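Local atomic coordinates of sugar kinase, pfkB family (Thermotoga maritima, PDB entry 2AJR), a protein that probably transfers a phosphate from ATP to a sugar phosphate, as a pfkB-family kinase that may act as a 1-phosphofructokinase. Residues D31-V34 and N35-Y38; R138-K141 and M142-K146; E182-P185 and R186-E189. All coordinates share one frame; numbering follows the deposited sequence.

Interaction 1. Residues D31-V34 and N35-Y38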
loop_
_atom_site.group_PDB
_atom_site.type_symbol
_atom_site.label_atom_id
_atom_site.label_comp_id
_atom_site.label_asym_id
_atom_site.label_seq_id
_atom_site.Cartn_x
_atom_site.Cartn_y
_atom_site.Cartn_z
ATOM N N ASP A 31 17.061 -8.152 1.045
ATOM C CA ASP A 31 16.673 -9.566 1.202
ATOM C C ASP A 31 15.195 -9.693 1.463
ATOM O O ASP A 31 14.763 -10.356 2.388
ATOM C CB ASP A 31 17.482 -10.284 2.288
ATOM C CG ASP A 31 18.909 -10.577 1.853
ATOM O OD1 ASP A 31 19.117 -11.042 0.704
ATOM O OD2 ASP A 31 19.824 -10.338 2.666
ATOM N N PHE A 32 14.422 -9.047 0.609
ATOM C CA PHE A 32 12.988 -9.163 0.657
ATOM C C PHE A 32 12.582 -10.556 0.189
ATOM O O PHE A 32 12.914 -10.987 -0.937
ATOM C CB PHE A 32 12.354 -8.101 -0.230
ATOM C CG PHE A 32 10.856 -8.186 -0.299
ATOM C CD1 PHE A 32 10.090 -8.170 0.862
ATOM C CD2 PHE A 32 10.210 -8.263 -1.528
ATOM C CE1 PHE A 32 8.705 -8.244 0.801
ATOM C CE2 PHE A 32 8.825 -8.319 -1.604
ATOM C CZ PHE A 32 8.068 -8.316 -0.436
ATOM N N GLN A 33 11.882 -11.261 1.067
ATOM C CA GLN A 33 11.287 -12.534 0.722
ATOM C C GLN A 33 9.855 -12.613 1.227
ATOM O O GLN A 33 9.424 -11.882 2.114
ATOM C CB GLN A 33 12.112 -13.711 1.263
ATOM C CG GLN A 33 13.543 -13.812 0.685
ATOM C CD GLN A 33 13.582 -13.967 -0.852
ATOM O OE1 GLN A 33 12.576 -14.311 -1.490
ATOM N NE2 GLN A 33 14.748 -13.706 -1.443
ATOM N N VAL A 34 9.138 -13.542 0.629
ATOM C CA VAL A 34 7.716 -13.698 0.784
ATOM C C VAL A 34 7.425 -14.415 2.105
ATOM O O VAL A 34 8.269 -15.147 2.607
ATOM C CB VAL A 34 7.200 -14.471 -0.466
ATOM C CG1 VAL A 34 6.283 -15.635 -0.095
ATOM C CG2 VAL A 34 6.586 -13.498 -1.439
ATOM N N ASN A 35 6.251 -14.182 2.675
ATOM C CA ASN A 35 5.833 -14.850 3.922
ATOM C C ASN A 35 6.653 -14.445 5.166
ATOM O O ASN A 35 6.955 -15.282 6.010
ATOM C CB ASN A 35 5.870 -16.382 3.746
ATOM C CG ASN A 35 4.934 -17.118 4.707
ATOM O OD1 ASN A 35 3.893 -16.607 5.114
ATOM N ND2 ASN A 35 5.298 -18.334 5.047
ATOM N N ARG A 36 7.009 -13.166 5.265
ATOM C CA ARG A 36 7.662 -12.609 6.452
ATOM C C ARG A 36 7.116 -11.213 6.765
ATOM O O ARG A 36 6.591 -10.519 5.889
ATOM C CB ARG A 36 9.183 -12.551 6.263
ATOM C CG ARG A 36 9.828 -13.909 5.991
ATOM C CD ARG A 36 11.217 -14.065 6.579
ATOM N NE ARG A 36 12.047 -14.910 5.713
ATOM C CZ ARG A 36 12.850 -14.466 4.737
ATOM N NH1 ARG A 36 12.984 -13.163 4.485
ATOM N NH2 ARG A 36 13.539 -15.333 4.005
ATOM N N LEU A 37 7.215 -10.827 8.035
ATOM C CA LEU A 37 6.825 -9.487 8.489
ATOM C C LEU A 37 8.033 -8.574 8.459
ATOM O O LEU A 37 9.068 -8.916 8.999
ATOM C CB LEU A 37 6.273 -9.548 9.909
ATOM C CG LEU A 37 6.088 -8.211 10.655
ATOM C CD1 LEU A 37 5.199 -7.239 9.892
ATOM C CD2 LEU A 37 5.541 -8.465 12.046
ATOM N N TYR A 38 7.912 -7.417 7.829
ATOM C CA TYR A 38 8.982 -6.423 7.859
ATOM C C TYR A 38 8.548 -5.151 8.585
ATOM O O TYR A 38 7.513 -4.579 8.268
ATOM C CB TYR A 38 9.427 -6.077 6.450
ATOM C CG TYR A 38 9.962 -7.259 5.702
ATOM C CD1 TYR A 38 11.313 -7.597 5.776
ATOM C CD2 TYR A 38 9.120 -8.065 4.942
ATOM C CE1 TYR A 38 11.811 -8.691 5.094
ATOM C CE2 TYR A 38 9.610 -9.168 4.266
ATOM C CZ TYR A 38 10.957 -9.474 4.341
ATOM O OH TYR A 38 11.456 -10.562 3.665
#
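Tyr38 reaches back across a tight loop to Gln33, its hydroxyl ending against the backbone of that residue. The Gln33 N-H points almost straight at the hydroxyl, with Gln33 N 2.7 Å from Tyr38 OH and an N-H...O angle of 170°. The carbonyl oxygen of Gln33 sits at the edge of the same ring, in its plane. Phe32 flanks the tyrosine: its CD1 approaches Tyr38 CE2 at 3.6 Å, and the two rings meet obliquely, planes 54° apart and centroids 5.5 Å apart. The tyrosine side chain leaves the strand toward residues 31-34. Arg36 runs alongside Gln33, both side chains pointing the same way; its guanidinium, turned 77° from the amide plane, brings NH1 to 3.4 Å from Gln33 CB. The Asp31 carboxylate leads away from this cluster to a salt bridge with Lys114 and a hydrogen bond with Asn115. Asn35 is hydrogen-bonded to Ile118 and Thr119 of the second subunit, and Leu37 and Tyr38 pair in parallel with a strand of that subunit. The arrangement is that of a reversing loop leading into a short strand that continues a sheet of the second subunit across the interface, in this ribokinase-like fold.

Interaction 2. Residues R138-K141 and M142-K146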
loop_
_atom_site.group_PDB
_atom_site.type_symbol
_atom_site.label_atom_id
_atom_site.label_comp_id
_atom_site.label_asym_id
_atom_site.label_seq_id
_atom_site.Cartn_x
_atom_site.Cartn_y
_atom_site.Cartn_z
ATOM N N ARG A 138 -13.128 18.273 -23.157
ATOM C CA ARG A 138 -13.460 19.677 -23.268
ATOM C C ARG A 138 -12.315 20.551 -22.722
ATOM O O ARG A 138 -11.965 21.567 -23.327
ATOM C CB ARG A 138 -14.773 19.905 -22.518
ATOM C CG ARG A 138 -15.655 21.017 -23.028
ATOM C CD ARG A 138 -15.231 22.353 -22.477
ATOM N NE ARG A 138 -16.357 23.055 -21.877
ATOM C CZ ARG A 138 -16.784 22.892 -20.626
ATOM N NH1 ARG A 138 -16.205 22.040 -19.789
ATOM N NH2 ARG A 138 -17.816 23.587 -20.206
ATOM N N ARG A 139 -11.721 20.151 -21.602
ATOM C CA ARG A 139 -10.563 20.866 -21.039
ATOM C C ARG A 139 -9.304 20.643 -21.850
ATOM O O ARG A 139 -8.453 21.532 -21.951
ATOM C CB ARG A 139 -10.251 20.379 -19.638
ATOM C CG ARG A 139 -11.186 20.830 -18.592
ATOM C CD ARG A 139 -10.529 20.646 -17.237
ATOM N NE ARG A 139 -11.405 21.104 -16.172
ATOM C CZ ARG A 139 -11.307 20.742 -14.903
ATOM N NH1 ARG A 139 -10.355 19.914 -14.496
ATOM N NH2 ARG A 139 -12.177 21.213 -14.031
ATOM N N TYR A 140 -9.157 19.427 -22.362
ATOM C CA TYR A 140 -8.013 19.077 -23.200
ATOM C C TYR A 140 -7.948 20.013 -24.418
ATOM O O TYR A 140 -6.899 20.595 -24.694
ATOM C CB TYR A 140 -8.092 17.605 -23.634
ATOM C CG TYR A 140 -6.969 17.155 -24.546
ATOM C CD1 TYR A 140 -5.698 16.899 -24.051
ATOM C CD2 TYR A 140 -7.184 16.988 -25.911
ATOM C CE1 TYR A 140 -4.661 16.486 -24.897
ATOM C CE2 TYR A 140 -6.159 16.577 -26.759
ATOM C CZ TYR A 140 -4.903 16.322 -26.251
ATOM O OH TYR A 140 -3.904 15.913 -27.115
ATOM N N LYS A 141 -9.073 20.165 -25.115
ATOM C CA LYS A 141 -9.150 21.058 -26.285
ATOM C C LYS A 141 -8.719 22.465 -25.925
ATOM O O LYS A 141 -7.975 23.090 -26.655
ATOM C CB LYS A 141 -10.570 21.094 -26.876
ATOM C CG LYS A 141 -10.967 19.803 -27.567
ATOM C CD LYS A 141 -12.470 19.700 -27.814
ATOM C CE LYS A 141 -12.863 18.303 -28.327
ATOM N NZ LYS A 141 -14.294 17.970 -28.041
HETATM N N MSE A 142 -9.176 22.953 -24.783
HETATM C CA MSE A 142 -8.878 24.314 -24.407
HETATM C C MSE A 142 -7.392 24.502 -24.172
HETATM O O MSE A 142 -6.807 25.462 -24.646
HETATM C CB MSE A 142 -9.710 24.727 -23.203
HETATM C CG MSE A 142 -11.176 24.890 -23.581
HETATM SE SE MSE A 142 -12.438 25.181 -22.091
HETATM C CE MSE A 142 -14.053 25.606 -23.192
ATOM N N THR A 143 -6.764 23.558 -23.496
ATOM C CA THR A 143 -5.358 23.683 -23.174
ATOM C C THR A 143 -4.433 23.635 -24.412
ATOM O O THR A 143 -3.328 24.184 -24.388
ATOM C CB THR A 143 -4.976 22.591 -22.184
ATOM O OG1 THR A 143 -5.970 22.533 -21.148
ATOM C CG2 THR A 143 -3.612 22.866 -21.578
ATOM N N LEU A 144 -4.886 22.992 -25.487
ATOM C CA LEU A 144 -4.047 22.781 -26.680
ATOM C C LEU A 144 -3.589 24.091 -27.362
ATOM O O LEU A 144 -2.458 24.185 -27.858
ATOM C CB LEU A 144 -4.760 21.873 -27.696
ATOM C CG LEU A 144 -4.828 20.370 -27.383
ATOM C CD1 LEU A 144 -5.612 19.635 -28.446
ATOM C CD2 LEU A 144 -3.452 19.747 -27.238
ATOM N N SER A 145 -4.443 25.105 -27.370
ATOM C CA SER A 145 -4.049 26.384 -27.940
ATOM C C SER A 145 -3.017 27.118 -27.064
ATOM O O SER A 145 -2.307 27.999 -27.552
ATOM C CB SER A 145 -5.273 27.264 -28.158
ATOM O OG SER A 145 -5.862 27.569 -26.916
ATOM N N LYS A 146 -2.938 26.768 -25.784
ATOM C CA LYS A 146 -1.974 27.395 -24.879
ATOM C C LYS A 146 -0.584 26.721 -24.930
ATOM O O LYS A 146 0.369 27.252 -24.356
ATOM C CB LYS A 146 -2.526 27.420 -23.446
#
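This is a local contact between successive turns near the C-terminal end of helix 130-144, one of the helices packed on the large, mainly parallel sheet of the ribokinase-like fold. Its inner side is carried by Tyr140 and Leu144, one turn apart. The leucine lies over one face of the phenol ring in a CH-pi contact, CG 4.3 Å from the ring centroid and 19° off the ring normal. Both methyls sit over that same face, toward the rim: CD1 meets Tyr140 CE2 at 3.5 Å, while CD2 lies nearer CZ and the hydroxyl. The tyrosine ring is swung toward the leucine with CG anti to the backbone N (chi1 178°), and its hydroxyl is hydrogen-bonded to the carbonyl of Leu168 in helix 164-174. Leu15 of strand 14-18 touches both side chains, as does Leu171.

On another side of the helix, Thr143 folds its hydroxyl back onto the preceding turn. Its OG1 donates to Arg139 O at 2.8 Å, and the backbone N of Thr143 donates to the same oxygen at 3.1 Å. The two donors arrive from opposite faces of the carbonyl plane, so one acceptor is gripped twice. On the exposed side, Arg138 and Met142, a selenomethionine, run side by side in the same direction, with Arg138 CD 3.5 Å from Met142 CE. Leu144 N makes weak bonds to both Tyr140 O and Lys141 O.

The chemistry thus divides by side: an aromatic-aliphatic pair, its one polar tip satisfied by a neighbouring helix, seats the helix on the sheet, a threonine hydroxyl is absorbed by the backbone, and on the exposed side the contact is aliphatic, the arginine CD against the selenomethionine methyl.

Interaction 3. Residues E182-P185 and R186-E189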
loop_
_atom_site.group_PDB
_atom_site.type_symbol
_atom_site.label_atom_id
_atom_site.label_comp_id
_atom_site.label_asym_id
_atom_site.label_seq_id
_atom_site.Cartn_x
_atom_site.Cartn_y
_atom_site.Cartn_z
ATOM N N GLU A 182 3.926 7.600 -25.196
ATOM C CA GLU A 182 4.482 6.350 -24.640
ATOM C C GLU A 182 3.341 5.493 -24.079
ATOM O O GLU A 182 2.828 5.785 -23.012
ATOM C CB GLU A 182 5.558 6.613 -23.554
ATOM C CG GLU A 182 6.194 5.303 -22.973
ATOM C CD GLU A 182 7.202 5.516 -21.819
ATOM O OE1 GLU A 182 7.090 6.509 -21.056
ATOM O OE2 GLU A 182 8.111 4.666 -21.679
ATOM N N GLN A 183 2.938 4.443 -24.789
ATOM C CA GLN A 183 1.843 3.580 -24.332
ATOM C C GLN A 183 2.052 2.148 -24.762
ATOM O O GLN A 183 2.857 1.879 -25.630
ATOM C CB GLN A 183 0.499 4.087 -24.854
ATOM C CG GLN A 183 0.098 5.402 -24.202
ATOM C CD GLN A 183 -1.318 5.874 -24.536
ATOM O OE1 GLN A 183 -1.694 5.979 -25.698
ATOM N NE2 GLN A 183 -2.092 6.202 -23.499
ATOM N N THR A 184 1.307 1.235 -24.153
ATOM C CA THR A 184 1.399 -0.181 -24.459
ATOM C C THR A 184 0.851 -0.457 -25.870
ATOM O O THR A 184 0.090 0.352 -26.424
ATOM C CB THR A 184 0.638 -1.040 -23.411
ATOM O OG1 THR A 184 -0.769 -0.752 -23.476
ATOM C CG2 THR A 184 1.171 -0.767 -21.983
ATOM N N PRO A 185 1.259 -1.587 -26.470
ATOM C CA PRO A 185 0.860 -1.918 -27.837
ATOM C C PRO A 185 -0.636 -1.815 -28.088
ATOM O O PRO A 185 -1.060 -1.223 -29.084
ATOM C CB PRO A 185 1.326 -3.363 -27.984
ATOM C CG PRO A 185 2.515 -3.428 -27.117
ATOM C CD PRO A 185 2.174 -2.602 -25.921
ATOM N N ARG A 186 -1.423 -2.374 -27.177
ATOM C CA ARG A 186 -2.870 -2.422 -27.334
ATOM C C ARG A 186 -3.418 -1.022 -27.514
ATOM O O ARG A 186 -4.165 -0.756 -28.443
ATOM C CB ARG A 186 -3.512 -3.091 -26.119
ATOM C CG ARG A 186 -4.865 -3.695 -26.422
ATOM C CD ARG A 186 -5.085 -5.023 -25.689
ATOM N NE ARG A 186 -6.506 -5.381 -25.658
ATOM C CZ ARG A 186 -7.416 -4.820 -24.852
ATOM N NH1 ARG A 186 -7.075 -3.860 -23.985
ATOM N NH2 ARG A 186 -8.684 -5.221 -24.915
ATOM N N LEU A 187 -3.016 -0.106 -26.647
ATOM C CA LEU A 187 -3.431 1.276 -26.814
ATOM C C LEU A 187 -2.827 1.920 -28.083
ATOM O O LEU A 187 -3.520 2.677 -28.765
ATOM C CB LEU A 187 -3.138 2.097 -25.544
ATOM C CG LEU A 187 -3.727 1.537 -24.233
ATOM C CD1 LEU A 187 -3.517 2.484 -23.045
ATOM C CD2 LEU A 187 -5.202 1.207 -24.357
ATOM N N LEU A 188 -1.577 1.611 -28.428
ATOM C CA LEU A 188 -0.959 2.222 -29.618
ATOM C C LEU A 188 -1.602 1.755 -30.923
ATOM O O LEU A 188 -1.724 2.517 -31.874
ATOM C CB LEU A 188 0.550 1.933 -29.686
ATOM C CG LEU A 188 1.452 2.703 -28.729
ATOM C CD1 LEU A 188 2.902 2.333 -28.966
ATOM C CD2 LEU A 188 1.233 4.216 -28.909
ATOM N N GLU A 189 -1.962 0.480 -30.970
ATOM C CA GLU A 189 -2.768 -0.088 -32.064
ATOM C C GLU A 189 -3.987 0.812 -32.366
ATOM O O GLU A 189 -4.354 1.089 -33.506
ATOM C CB GLU A 189 -3.262 -1.481 -31.631
ATOM C CG GLU A 189 -3.160 -2.561 -32.686
ATOM C CD GLU A 189 -1.961 -3.474 -32.498
ATOM O OE1 GLU A 189 -1.808 -4.043 -31.390
ATOM O OE2 GLU A 189 -1.192 -3.643 -33.470
#
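Leu187 and Leu188 lie against Gln183 and Thr184 where strand 178-182 leads through a short loop into helix 185-193, a strand-to-helix junction in the alpha/beta layer of the ribokinase-like fold. Arg186, ahead of them in the first turn, sends its guanidinium away to a salt bridge with Glu162. Leu187 packs on two polar side chains of the preceding loop. Thr184 OG1 lies 3.8 Å from its CG, and the Gln183 side chain crosses it at about a right angle, with NE2 4.0 Å from Leu187 CD1. That amide nitrogen is hydrogen-bonded to the carbonyl of Gly154, which anchors the glutamine beside the leucine. Leu188 comes next, its backbone N bound to Thr184 O at 2.9 Å. With CG anti to the carbonyl carbon (chi1 -75°), its side chain is laid back along the incoming chain: CD1 rests 3.4 Å from Gln183 O, and CD2 touches Gln183 CB. Glu189 closes the turn with a nearly straight bond from its N to Pro185 O, 2.7 Å long at 174°. Its OE2 accepts a hydrogen bond from the backbone N of Leu213.

Thr184 stands at the N-cap, but its side chain makes no capping bond, so the first turn is held by the main-chain carbonyls of Thr184 and Pro185. Leucine packing closes the inner side, while the polar ends of Gln183, Arg186 and Glu189 each find partners in other parts of the chain.

All three contacts are local, yet they sit in different settings. Interaction 1 is a surface loop, its centre about 30 Å from the chain centre, and forms part of the subunit interface; it is held by a phenol hydroxyl accepting a backbone N-H beside a second aromatic ring. Interactions 2 and 3 are partly buried, one within a helix beside the large sheet and one where a strand of that sheet passes into a helix; neither is touched by the other chain. Both touch strand 149-153, through Tyr140 in one and Glu182 and Gln183 in the other. Interaction 2 lies near a helix's end, where side chains pair turn upon turn; interaction 3, nearest the centre, opens a helix.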